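Local coordinates for 5-formyltetrahydrofolate cyclo-ligase family protein (PDB 2JCB) that probably catalyses the ATP- and magnesium-dependent cyclisation of 5-formyltetrahydrofolate to 5,10-methenyltetrahydrofolate in folate metabolism, at residues A52-I57 against G78-V83. Residues are numbered along the deposited sequence; the frame is centred on the assembly and turned at random.
Sequences AKTIGI and GKRVVV
K79 reaches across to the turn between helix 47-51 and strand 54-56, where its NZ donates to A52 O at 2.9 Å, approaching in the plane of that carbonyl. CG, CD and CE run out extended, and the turn at the last torsion (chi4 -62°) sets the ammonium against the carbonyl. The same nitrogen bonds W49 O, lies in a cation-pi pair with the W49 ring and donates to a water, which K53 NZ reaches only weakly. Before the ammonium, the alkyl chain packs obliquely on I55, whose CD1 is pressed to 3.2 Å from K79 CD, a tight carbon contact. Backbone bonds zip the strands in parallel register: R80 N to K53 O, I55 N to R80 O, V82 N to I55 O and I57 N to V82 O. The strands belong to a beta-alpha-beta unit of the Rossmann-like sheet, its helix 68-76 lying against I57 and V81. I57 CG2 meets CG1 of both V81 and V83, each at 4.0 Å. On the face opposite I55 and V81, T54 OG1 takes two N-H groups side-on from R80, NE at 2.9 Å and NH2 at 3.1 Å, near the guanidinium plane. A bend at chi3 (66°) turns NE toward the threonine hydroxyl, while T54 CG2 comes within 3.5 Å of R80 NE. E126 forms a salt bridge to R80 NH2, giving this nitrogen a second partner besides the threonine hydroxyl.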
loop_
_atom_site.group_PDB
_atom_site.type_symbol
_atom_site.label_atom_id
_atom_site.label_comp_id
_atom_site.label_asym_id
_atom_site.label_seq_id
_atom_site.Cartn_x
_atom_site.Cartn_y
_atom_site.Cartn_z
ATOM N N ALA A 52 -4.834 -15.700 -4.104
ATOM C CA ALA A 52 -5.833 -14.709 -3.637
ATOM C C ALA A 52 -6.952 -14.667 -4.647
ATOM O O ALA A 52 -6.705 -14.569 -5.862
ATOM C CB ALA A 52 -5.259 -13.346 -3.542
ATOM N N LYS A 53 -8.183 -14.774 -4.168
ATOM C CA LYS A 53 -9.254 -14.561 -5.071
ATOM C C LYS A 53 -9.805 -13.133 -4.993
ATOM O O LYS A 53 -10.419 -12.682 -5.940
ATOM C CB LYS A 53 -10.338 -15.609 -4.877
ATOM C CG LYS A 53 -9.925 -17.054 -5.302
ATOM C CD LYS A 53 -9.056 -17.058 -6.577
ATOM C CE LYS A 53 -8.792 -18.486 -7.148
ATOM N NZ LYS A 53 -7.346 -18.554 -7.582
ATOM N N THR A 54 -9.547 -12.451 -3.876
ATOM C CA THR A 54 -9.882 -11.021 -3.701
ATOM C C THR A 54 -8.664 -10.323 -3.171
ATOM O O THR A 54 -8.131 -10.721 -2.142
ATOM C CB THR A 54 -11.051 -10.817 -2.699
ATOM O OG1 THR A 54 -12.209 -11.522 -3.148
ATOM C CG2 THR A 54 -11.458 -9.345 -2.576
ATOM N N ILE A 55 -8.293 -9.231 -3.843
ATOM C CA ILE A 55 -7.137 -8.486 -3.480
ATOM C C ILE A 55 -7.581 -7.037 -3.208
ATOM O O ILE A 55 -8.320 -6.477 -4.020
ATOM C CB ILE A 55 -6.067 -8.536 -4.576
ATOM C CG1 ILE A 55 -5.573 -9.996 -4.738
ATOM C CG2 ILE A 55 -4.961 -7.619 -4.142
ATOM C CD1 ILE A 55 -4.761 -10.257 -5.908
ATOM N N GLY A 56 -7.047 -6.472 -2.129
ATOM C CA GLY A 56 -7.239 -5.061 -1.693
ATOM C C GLY A 56 -5.959 -4.314 -2.110
ATOM O O GLY A 56 -4.827 -4.789 -1.860
ATOM N N ILE A 57 -6.134 -3.147 -2.741
ATOM C CA ILE A 57 -4.965 -2.390 -3.230
ATOM C C ILE A 57 -5.337 -0.903 -3.275
ATOM O O ILE A 57 -6.511 -0.555 -3.214
ATOM C CB ILE A 57 -4.560 -2.865 -4.646
ATOM C CG1 ILE A 57 -3.205 -2.313 -5.112
ATOM C CG2 ILE A 57 -5.761 -2.737 -5.717
ATOM C CD1 ILE A 57 -2.629 -3.128 -6.257
ATOM N N GLY A 78 -9.162 -12.964 -13.259
ATOM C CA GLY A 78 -10.448 -13.241 -12.632
ATOM C C GLY A 78 -10.481 -12.952 -11.134
ATOM O O GLY A 78 -11.421 -13.431 -10.460
ATOM N N LYS A 79 -9.519 -12.179 -10.608
ATOM C CA LYS A 79 -9.543 -11.888 -9.200
ATOM C C LYS A 79 -10.469 -10.694 -8.994
ATOM O O LYS A 79 -10.567 -9.853 -9.891
ATOM C CB LYS A 79 -8.140 -11.501 -8.702
ATOM C CG LYS A 79 -7.108 -12.594 -8.992
ATOM C CD LYS A 79 -5.808 -12.151 -8.326
ATOM C CE LYS A 79 -4.664 -13.095 -8.648
ATOM N NZ LYS A 79 -4.924 -14.471 -8.153
ATOM N N ARG A 80 -11.085 -10.598 -7.816
ATOM C CA ARG A 80 -11.929 -9.460 -7.468
ATOM C C ARG A 80 -10.976 -8.435 -6.905
ATOM O O ARG A 80 -10.081 -8.788 -6.147
ATOM C CB ARG A 80 -12.948 -9.872 -6.403
ATOM C CG ARG A 80 -13.756 -8.750 -5.855
ATOM C CD ARG A 80 -14.972 -9.268 -5.138
ATOM N NE ARG A 80 -14.599 -10.016 -3.943
ATOM C CZ ARG A 80 -15.463 -10.414 -3.015
ATOM N NH1 ARG A 80 -16.747 -10.126 -3.157
ATOM N NH2 ARG A 80 -15.030 -11.073 -1.932
ATOM N N VAL A 81 -11.159 -7.182 -7.321
ATOM C CA VAL A 81 -10.282 -6.097 -6.900
ATOM C C VAL A 81 -11.089 -5.112 -6.046
ATOM O O VAL A 81 -12.172 -4.684 -6.442
ATOM C CB VAL A 81 -9.698 -5.329 -8.119
ATOM C CG1 VAL A 81 -8.979 -4.111 -7.664
ATOM C CG2 VAL A 81 -8.685 -6.174 -8.887
ATOM N N VAL A 82 -10.553 -4.811 -4.870
ATOM C CA VAL A 82 -11.153 -3.805 -3.936
ATOM C C VAL A 82 -10.165 -2.682 -3.614
ATOM O O VAL A 82 -8.987 -2.922 -3.314
ATOM C CB VAL A 82 -11.826 -4.417 -2.662
ATOM C CG1 VAL A 82 -12.875 -5.433 -3.052
ATOM C CG2 VAL A 82 -10.800 -5.035 -1.725
ATOM N N VAL A 83 -10.670 -1.441 -3.622
ATOM C CA VAL A 83 -9.845 -0.244 -3.370
ATOM C C VAL A 83 -10.534 0.618 -2.278
ATOM O O VAL A 83 -11.772 0.563 -2.153
ATOM C CB VAL A 83 -9.718 0.569 -4.681
ATOM C CG1 VAL A 83 -8.872 -0.222 -5.701
ATOM C CG2 VAL A 83 -11.130 0.794 -5.327
HETATM O O HOH W 1 -6.763 -15.986 -9.667
HETATM O O HOH W 2 -12.032 -14.307 -7.809
#